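Local coordinates for protein GH127 beta-L-arabinofuranoside (Geobacillus stearothermophilus, PDB 4QK0) that probably hydrolyses beta-L-arabinofuranosides, as a glycoside hydrolase of family GH127 that removes beta-linked L-arabinofuranose units, at residues F342-M347 against D358-A363; F74-V79 against L119-T124. All coordinates share one frame; numbering follows the deposited sequence.

Contact 1. Residues F342-M347 against D358-A363; sequences FWTRRM and DVMERA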
ATOM      1  N   PHE A 342     -16.064 -13.716  19.334  1.00 25.06           N
ATOM      2  CA  PHE A 342     -17.188 -13.311  20.188  1.00 27.78           C
ATOM      3  C   PHE A 342     -18.478 -13.257  19.358  1.00 26.78           C
ATOM      4  O   PHE A 342     -19.525 -13.707  19.814  1.00 26.63           O
ATOM      5  CB  PHE A 342     -17.008 -11.950  20.856  1.00 28.24           C
ATOM      6  CG  PHE A 342     -15.794 -11.820  21.749  1.00 29.43           C
ATOM      7  CD1 PHE A 342     -15.270 -12.905  22.441  1.00 29.11           C
ATOM      8  CD2 PHE A 342     -15.186 -10.583  21.909  1.00 32.70           C
ATOM      9  CE1 PHE A 342     -14.155 -12.752  23.274  1.00 32.22           C
ATOM     10  CE2 PHE A 342     -14.067 -10.419  22.759  1.00 33.05           C
ATOM     11  CZ  PHE A 342     -13.562 -11.511  23.447  1.00 30.84           C
ATOM     12  N   TRP A 343     -18.397 -12.672  18.179  1.00 23.79           N
ATOM     13  CA  TRP A 343     -19.550 -12.537  17.315  1.00 24.43           C
ATOM     14  C   TRP A 343     -20.114 -13.900  16.968  1.00 26.92           C
ATOM     15  O   TRP A 343     -21.323 -14.107  17.090  1.00 26.92           O
ATOM     16  CB  TRP A 343     -19.168 -11.826  16.057  1.00 24.65           C
ATOM     17  CG  TRP A 343     -20.296 -11.505  15.174  1.00 28.13           C
ATOM     18  CD1 TRP A 343     -21.616 -11.410  15.518  1.00 29.28           C
ATOM     19  CD2 TRP A 343     -20.223 -11.141  13.791  1.00 26.94           C
ATOM     20  NE1 TRP A 343     -22.351 -11.020  14.437  1.00 28.25           N
ATOM     21  CE2 TRP A 343     -21.531 -10.832  13.368  1.00 26.40           C
ATOM     22  CE3 TRP A 343     -19.173 -11.008  12.883  1.00 26.15           C
ATOM     23  CZ2 TRP A 343     -21.834 -10.438  12.037  1.00 27.44           C
ATOM     24  CZ3 TRP A 343     -19.465 -10.617  11.564  1.00 27.00           C
ATOM     25  CH2 TRP A 343     -20.780 -10.324  11.157  1.00 24.39           C
ATOM     26  N   THR A 344     -19.252 -14.841  16.609  1.00 25.63           N
ATOM     27  CA  THR A 344     -19.724 -16.143  16.187  1.00 29.34           C
ATOM     28  C   THR A 344     -20.528 -16.824  17.295  1.00 31.85           C
ATOM     29  O   THR A 344     -21.494 -17.531  17.049  1.00 33.17           O
ATOM     30  CB  THR A 344     -18.580 -17.095  15.772  1.00 31.05           C
ATOM     31  OG1 THR A 344     -17.659 -17.254  16.864  1.00 29.57           O
ATOM     32  CG2 THR A 344     -17.820 -16.528  14.569  1.00 32.59           C
ATOM     33  N   ARG A 345     -20.094 -16.655  18.516  1.00 32.84           N
ATOM     34  CA  ARG A 345     -20.784 -17.262  19.612  1.00 34.35           C
ATOM     35  C   ARG A 345     -22.229 -16.750  19.726  1.00 30.49           C
ATOM     36  O   ARG A 345     -23.093 -17.523  19.999  1.00 29.33           O
ATOM     37  CB  ARG A 345     -20.020 -17.041  20.906  1.00 35.09           C
ATOM     38  CG  ARG A 345     -20.428 -18.004  22.013  1.00 39.84           C
ATOM     39  CD  ARG A 345     -19.748 -17.563  23.280  1.00 45.93           C
ATOM     40  NE  ARG A 345     -20.288 -18.176  24.473  1.00 49.53           N
ATOM     41  CZ  ARG A 345     -19.894 -17.859  25.701  1.00 48.82           C
ATOM     42  NH1 ARG A 345     -18.947 -16.942  25.901  1.00 48.68           N
ATOM     43  NH2 ARG A 345     -20.445 -18.464  26.738  1.00 49.92           N
ATOM     44  N   ARG A 346     -22.463 -15.451  19.564  1.00 30.72           N
ATOM     45  CA  ARG A 346     -23.804 -14.920  19.568  1.00 30.91           C
ATOM     46  C   ARG A 346     -24.584 -15.342  18.342  1.00 31.48           C
ATOM     47  O   ARG A 346     -25.818 -15.495  18.408  1.00 31.03           O
ATOM     48  CB  ARG A 346     -23.808 -13.403  19.649  1.00 31.35           C
ATOM     49  CG  ARG A 346     -23.270 -12.873  20.961  1.00 34.20           C
ATOM     50  CD  ARG A 346     -24.105 -13.326  22.141  1.00 36.56           C
ATOM     51  NE  ARG A 346     -23.869 -12.547  23.346  1.00 41.17           N
ATOM     52  CZ  ARG A 346     -24.509 -12.724  24.503  1.00 41.40           C
ATOM     53  NH1 ARG A 346     -25.438 -13.659  24.606  1.00 39.77           N
ATOM     54  NH2 ARG A 346     -24.204 -11.978  25.582  1.00 42.87           N
HETATM   55  N   MSE A 347     -23.905 -15.473  17.197  1.00 27.21           N
HETATM   56  CA  MSE A 347     -24.630 -15.908  15.986  1.00 24.94           C
HETATM   57  C   MSE A 347     -25.137 -17.303  16.245  1.00 24.00           C
HETATM   58  O   MSE A 347     -26.220 -17.645  15.834  1.00 25.63           O
HETATM   59  CB  MSE A 347     -23.814 -15.914  14.715  1.00 22.70           C
HETATM   60  CG  MSE A 347     -23.382 -14.528  14.225  1.00 22.48           C
HETATM   61 SE   MSE A 347     -24.880 -13.365  13.780  1.00 27.18          SE
HETATM   62  CE  MSE A 347     -25.550 -14.236  12.151  1.00 23.41           C
ATOM     63  N   ASP A 358     -17.623 -22.799  12.150  1.00 26.55           N
ATOM     64  CA  ASP A 358     -16.538 -22.995  11.194  1.00 28.83           C
ATOM     65  C   ASP A 358     -15.645 -21.773  11.194  1.00 23.47           C
ATOM     66  O   ASP A 358     -14.425 -21.914  11.334  1.00 21.84           O
ATOM     67  CB  ASP A 358     -17.050 -23.274   9.790  1.00 28.15           C
ATOM     68  CG  ASP A 358     -17.633 -24.683   9.646  1.00 31.21           C
ATOM     69  OD1 ASP A 358     -17.381 -25.608  10.508  1.00 32.10           O
ATOM     70  OD2 ASP A 358     -18.319 -24.885   8.619  1.00 25.76           O
ATOM     71  N   VAL A 359     -16.247 -20.606  11.187  1.00 21.37           N
ATOM     72  CA  VAL A 359     -15.514 -19.351  11.303  1.00 20.80           C
ATOM     73  C   VAL A 359     -14.857 -19.180  12.654  1.00 25.44           C
ATOM     74  O   VAL A 359     -13.679 -18.745  12.752  1.00 24.53           O
ATOM     75  CB  VAL A 359     -16.399 -18.168  10.963  1.00 20.84           C
ATOM     76  CG1 VAL A 359     -15.719 -16.853  11.214  1.00 21.78           C
ATOM     77  CG2 VAL A 359     -16.729 -18.228   9.488  1.00 25.05           C
HETATM   78  N   MSE A 360     -15.595 -19.471  13.712  1.00 24.39           N
HETATM   79  CA  MSE A 360     -15.053 -19.384  15.037  1.00 24.49           C
HETATM   80  C   MSE A 360     -13.774 -20.187  15.064  1.00 25.66           C
HETATM   81  O   MSE A 360     -12.772 -19.732  15.615  1.00 21.11           O
HETATM   82  CB  MSE A 360     -16.091 -19.995  16.013  1.00 27.22           C
HETATM   83  CG  MSE A 360     -15.602 -20.012  17.434  1.00 30.72           C
HETATM   84 SE   MSE A 360     -16.847 -20.865  18.718  1.00 34.84          SE
HETATM   85  CE  MSE A 360     -18.086 -19.522  18.581  1.00 27.67           C
ATOM     86  N   GLU A 361     -13.829 -21.421  14.533  1.00 25.50           N
ATOM     87  CA  GLU A 361     -12.695 -22.330  14.589  1.00 26.05           C
ATOM     88  C   GLU A 361     -11.547 -21.793  13.740  1.00 27.66           C
ATOM     89  O   GLU A 361     -10.382 -21.803  14.163  1.00 25.76           O
ATOM     90  CB  GLU A 361     -13.134 -23.698  14.119  1.00 28.82           C
ATOM     91  CG  GLU A 361     -12.037 -24.700  13.862  1.00 29.08           C
ATOM     92  CD  GLU A 361     -12.579 -26.047  13.453  1.00 30.18           C
ATOM     93  OE1 GLU A 361     -13.020 -26.168  12.275  1.00 32.24           O
ATOM     94  OE2 GLU A 361     -12.530 -27.012  14.289  1.00 26.53           O
ATOM     95  N   ARG A 362     -11.861 -21.305  12.533  1.00 24.64           N
ATOM     96  CA  ARG A 362     -10.837 -20.643  11.680  1.00 23.56           C
ATOM     97  C   ARG A 362     -10.074 -19.517  12.439  1.00 25.27           C
ATOM     98  O   ARG A 362      -8.844 -19.519  12.484  1.00 23.40           O
ATOM     99  CB  ARG A 362     -11.495 -20.096  10.453  1.00 24.80           C
ATOM    100  CG  ARG A 362     -10.572 -19.520   9.408  1.00 25.95           C
ATOM    101  CD  ARG A 362     -11.349 -18.906   8.256  1.00 25.40           C
ATOM    102  NE  ARG A 362     -12.015 -19.884   7.420  1.00 27.68           N
ATOM    103  CZ  ARG A 362     -11.396 -20.751   6.623  1.00 38.30           C
ATOM    104  NH1 ARG A 362     -10.053 -20.769   6.486  1.00 42.73           N
ATOM    105  NH2 ARG A 362     -12.108 -21.593   5.900  1.00 39.94           N
ATOM    106  N   ALA A 363     -10.791 -18.633  13.098  1.00 22.67           N
ATOM    107  CA  ALA A 363     -10.145 -17.579  13.863  1.00 25.77           C
ATOM    108  C   ALA A 363      -9.335 -18.088  15.038  1.00 26.47           C
ATOM    109  O   ALA A 363      -8.188 -17.636  15.290  1.00 28.43           O
ATOM    110  CB  ALA A 363     -11.124 -16.547  14.332  1.00 23.42           C
TER

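Contact 2. Residues F74-V79 against L119-T124; sequences FQDSDV and LNTYYT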
ATOM      1  N   PHE A  74      -8.487   5.604  27.425  1.00 43.82           N
ATOM      2  CA  PHE A  74      -9.073   4.279  27.682  1.00 37.29           C
ATOM      3  C   PHE A  74      -8.173   3.343  28.500  1.00 33.26           C
ATOM      4  O   PHE A  74      -8.327   2.118  28.484  1.00 31.79           O
ATOM      5  CB  PHE A  74      -9.388   3.597  26.340  1.00 37.96           C
ATOM      6  CG  PHE A  74      -8.226   3.597  25.363  1.00 39.50           C
ATOM      7  CD1 PHE A  74      -7.137   2.753  25.539  1.00 42.47           C
ATOM      8  CD2 PHE A  74      -8.217   4.489  24.282  1.00 43.26           C
ATOM      9  CE1 PHE A  74      -6.055   2.780  24.663  1.00 49.17           C
ATOM     10  CE2 PHE A  74      -7.157   4.514  23.393  1.00 42.56           C
ATOM     11  CZ  PHE A  74      -6.077   3.657  23.573  1.00 49.14           C
ATOM     12  N   GLN A  75      -7.229   3.918  29.203  1.00 34.78           N
ATOM     13  CA  GLN A  75      -6.345   3.164  30.089  1.00 38.43           C
ATOM     14  C   GLN A  75      -7.098   2.271  31.132  1.00 37.27           C
ATOM     15  O   GLN A  75      -6.658   1.176  31.445  1.00 30.71           O
ATOM     16  CB  GLN A  75      -5.446   4.192  30.820  1.00 50.18           C
ATOM     17  CG  GLN A  75      -4.103   3.655  31.313  1.00 60.23           C
ATOM     18  CD  GLN A  75      -3.008   3.659  30.251  1.00 68.84           C
ATOM     19  OE1 GLN A  75      -3.221   4.029  29.081  1.00 61.53           O
ATOM     20  NE2 GLN A  75      -1.821   3.255  30.659  1.00 65.00           N
ATOM     21  N   ASP A  76      -8.215   2.771  31.679  1.00 32.25           N
ATOM     22  CA  ASP A  76      -9.014   2.018  32.650  1.00 29.36           C
ATOM     23  C   ASP A  76      -9.397   0.654  32.111  1.00 29.52           C
ATOM     24  O   ASP A  76      -9.494  -0.309  32.865  1.00 26.52           O
ATOM     25  CB  ASP A  76     -10.282   2.807  33.028  1.00 30.32           C
ATOM     26  CG  ASP A  76      -9.992   4.086  33.859  1.00 33.68           C
ATOM     27  OD1 ASP A  76      -8.805   4.311  34.305  1.00 28.60           O
ATOM     28  OD2 ASP A  76     -10.947   4.908  34.041  1.00 31.56           O
ATOM     29  N   SER A  77      -9.630   0.537  30.797  1.00 28.86           N
ATOM     30  CA  SER A  77     -10.050  -0.758  30.236  1.00 27.74           C
ATOM     31  C   SER A  77      -8.971  -1.826  30.286  1.00 25.52           C
ATOM     32  O   SER A  77      -9.263  -3.040  30.207  1.00 25.09           O
ATOM     33  CB  SER A  77     -10.449  -0.606  28.770  1.00 29.41           C
ATOM     34  OG  SER A  77      -9.297  -0.248  28.008  1.00 31.30           O
ATOM     35  N   ASP A  78      -7.722  -1.416  30.348  1.00 27.24           N
ATOM     36  CA  ASP A  78      -6.627  -2.407  30.492  1.00 32.09           C
ATOM     37  C   ASP A  78      -6.732  -3.164  31.829  1.00 26.60           C
ATOM     38  O   ASP A  78      -6.501  -4.355  31.895  1.00 20.85           O
ATOM     39  CB  ASP A  78      -5.267  -1.716  30.413  1.00 37.28           C
ATOM     40  CG  ASP A  78      -4.902  -1.344  28.990  1.00 43.68           C
ATOM     41  OD1 ASP A  78      -5.311  -2.084  28.059  1.00 47.48           O
ATOM     42  OD2 ASP A  78      -4.139  -0.365  28.815  1.00 48.08           O
ATOM     43  N   VAL A  79      -7.080  -2.444  32.875  1.00 25.15           N
ATOM     44  CA  VAL A  79      -7.246  -3.069  34.165  1.00 28.16           C
ATOM     45  C   VAL A  79      -8.413  -4.044  34.092  1.00 26.63           C
ATOM     46  O   VAL A  79      -8.346  -5.156  34.620  1.00 27.93           O
ATOM     47  CB  VAL A  79      -7.494  -2.016  35.243  1.00 26.73           C
ATOM     48  CG1 VAL A  79      -7.721  -2.676  36.585  1.00 28.63           C
ATOM     49  CG2 VAL A  79      -6.303  -1.099  35.339  1.00 32.61           C
ATOM     50  N   LEU A 119     -17.344   5.837  37.395  1.00 28.96           N
ATOM     51  CA  LEU A 119     -15.996   5.327  37.645  1.00 30.25           C
ATOM     52  C   LEU A 119     -15.111   5.545  36.391  1.00 32.71           C
ATOM     53  O   LEU A 119     -15.170   4.766  35.387  1.00 32.28           O
ATOM     54  CB  LEU A 119     -16.054   3.849  37.904  1.00 29.46           C
ATOM     55  CG  LEU A 119     -15.043   3.185  38.838  1.00 29.97           C
ATOM     56  CD1 LEU A 119     -14.827   1.760  38.417  1.00 28.47           C
ATOM     57  CD2 LEU A 119     -13.729   3.892  38.993  1.00 33.16           C
ATOM     58  N   ASN A 120     -14.302   6.590  36.438  1.00 28.68           N
ATOM     59  CA  ASN A 120     -13.445   6.923  35.286  1.00 27.68           C
ATOM     60  C   ASN A 120     -12.323   7.808  35.768  1.00 26.11           C
ATOM     61  O   ASN A 120     -12.579   8.923  36.237  1.00 24.09           O
ATOM     62  CB  ASN A 120     -14.250   7.621  34.199  1.00 27.96           C
ATOM     63  CG  ASN A 120     -13.435   7.881  32.940  1.00 27.29           C
ATOM     64  OD1 ASN A 120     -12.592   8.768  32.901  1.00 26.27           O
ATOM     65  ND2 ASN A 120     -13.691   7.101  31.908  1.00 27.53           N
ATOM     66  N   THR A 121     -11.093   7.311  35.664  1.00 24.53           N
ATOM     67  CA  THR A 121      -9.960   8.047  36.215  1.00 25.33           C
ATOM     68  C   THR A 121      -9.666   9.328  35.471  1.00 27.16           C
ATOM     69  O   THR A 121      -9.454  10.379  36.090  1.00 26.56           O
ATOM     70  CB  THR A 121      -8.709   7.188  36.307  1.00 26.51           C
ATOM     71  OG1 THR A 121      -8.357   6.728  35.001  1.00 30.24           O
ATOM     72  CG2 THR A 121      -8.950   6.011  37.218  1.00 25.27           C
ATOM     73  N   TYR A 122      -9.755   9.296  34.146  1.00 27.84           N
ATOM     74  CA  TYR A 122      -9.444  10.466  33.356  1.00 27.39           C
ATOM     75  C   TYR A 122     -10.331  11.644  33.674  1.00 31.53           C
ATOM     76  O   TYR A 122      -9.860  12.775  33.837  1.00 31.86           O
ATOM     77  CB  TYR A 122      -9.569  10.106  31.888  1.00 30.25           C
ATOM     78  CG  TYR A 122      -9.282  11.248  30.925  1.00 32.33           C
ATOM     79  CD1 TYR A 122     -10.293  12.075  30.508  1.00 37.87           C
ATOM     80  CD2 TYR A 122      -7.991  11.469  30.417  1.00 36.34           C
ATOM     81  CE1 TYR A 122     -10.042  13.130  29.631  1.00 42.10           C
ATOM     82  CE2 TYR A 122      -7.725  12.505  29.530  1.00 38.14           C
ATOM     83  CZ  TYR A 122      -8.761  13.333  29.148  1.00 39.34           C
ATOM     84  OH  TYR A 122      -8.538  14.394  28.330  1.00 36.97           O
ATOM     85  N   TYR A 123     -11.636  11.397  33.766  1.00 31.22           N
ATOM     86  CA  TYR A 123     -12.601  12.474  34.129  1.00 30.47           C
ATOM     87  C   TYR A 123     -12.787  12.706  35.622  1.00 30.34           C
ATOM     88  O   TYR A 123     -13.599  13.487  36.016  1.00 38.13           O
ATOM     89  CB  TYR A 123     -13.942  12.184  33.496  1.00 27.66           C
ATOM     90  CG  TYR A 123     -13.952  12.494  32.029  1.00 26.97           C
ATOM     91  CD1 TYR A 123     -13.893  13.803  31.582  1.00 26.68           C
ATOM     92  CD2 TYR A 123     -13.972  11.473  31.091  1.00 26.30           C
ATOM     93  CE1 TYR A 123     -13.912  14.088  30.225  1.00 30.02           C
ATOM     94  CE2 TYR A 123     -13.998  11.733  29.755  1.00 25.40           C
ATOM     95  CZ  TYR A 123     -13.938  13.028  29.328  1.00 27.83           C
ATOM     96  OH  TYR A 123     -13.988  13.262  27.983  1.00 32.95           O
ATOM     97  N   THR A 124     -12.087  11.968  36.442  1.00 30.01           N
ATOM     98  CA  THR A 124     -12.027  12.273  37.868  1.00 34.13           C
ATOM     99  C   THR A 124     -10.783  13.081  38.192  1.00 33.64           C
ATOM    100  O   THR A 124     -10.876  14.023  38.920  1.00 36.13           O
ATOM    101  CB  THR A 124     -12.007  11.007  38.720  1.00 32.02           C
ATOM    102  OG1 THR A 124     -13.221  10.256  38.475  1.00 32.74           O
ATOM    103  CG2 THR A 124     -11.889  11.368  40.190  1.00 32.28           C
TER
HETATM  104  O   HOH W   1     -13.669   3.786  33.533  1.00 22.82           O

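Contact 1. Residues F342-M347 against D358-A363
T344 meets V359 and M360 where two consecutive helices of the catalytic domain, 334-350 and 354-365, pack as an antiparallel helical hairpin. Over these segments the axes approach to 9.0 Å at 162° between their N-to-C directions, and the backbones come nearest at T344 and M360, whose CA atoms lie 5.8 Å apart. A small beta-branched residue suits so close a pairing. In T344 the methyl CG2 stands anti to the carbonyl carbon and reaches CG1 of V359 at 4.0 Å, a branch-to-branch van der Waals contact. The same torsion, chi1 58°, turns OG1 back along its own helix, where it hydrogen-bonds to V341 O, so the buried hydroxyl is satisfied without a partner on the facing helix. CB of T344 lies 3.8 Å from CB of M360, a selenomethionine in this model. The M360 side chain is extended through CG and turns about its CG-SE bond (chi3 -69°); the placement of its methyl CE is doubtful, so its touch on CB of R345 is tentative. The guanidinium of R345 leads away. W296 of helix 286-302 touches both T344 and V359, and W343 and R346 pack on helix 266-283. On the far flank, D358 and E361 form salt bridges with R486, linking helix 354-365 to strand 479-486 of a mixed beta-sheet.

Contact 2. Residues F74-V79 against L119-T124
D76 receives a bidentate pair of hydrogen bonds from T121 near the N-terminal end of helix 76-92, in a catalytic domain expected, as in its family, to be an (alpha/alpha)6 barrel. OD1 accepts from the T121 hydroxyl OG1 at 2.6 Å, and OD2 accepts from T121 N at 2.9 Å with a nearly straight N-H...O angle of 167°. Both oxygens use their syn lone pairs, so a single residue with a hydroxyl beside its backbone N-H fits the carboxylate well. T121 turns OG1 between its backbone N and carbonyl carbon (chi1 60°), which brings the two donors to the same partner. A water 3.0 Å from D76 OD2 and 2.6 Å from L119 O lies between them, two residues back along the chain. With an alanine at position D76, the buried N-H and hydroxyl of T121 would probably lose their shared acceptor, leaving this turn free to shift. F58 of helix 54-61 packs against D76, L119 and T121. Farther out, F74 O accepts from both S77 N and S77 OG, and T124 OG1 donates to N120 O at 2.7 Å from above the carbonyl plane. N120 also caps the turn into helix 122-126: its OD1 receives Y123 N at 2.9 Å, with the donor tilted 15° from the amide's carbonyl plane.

Contacts 1 and 2 lie in the same GH127 catalytic region, their centres 30 Å apart and their nearest atoms about 12 Å apart, so they do not touch. They follow in series along the chain: 74-79 has met 119-124 well before 342-347 meets 358-363. Contact 1, its centre about 8 Å from the chain's centre, pairs two successive helices by apolar packing and borders a beta-sheet, whereas contact 2, about 23 Å out, joins segments 40 residues apart through polar bonds, linking the N-terminal region of helix 76-92 to the turn before helix 122-126. Both are buried and intramolecular, with no other chain touching them. Neither can be assigned to the active site from its geometry.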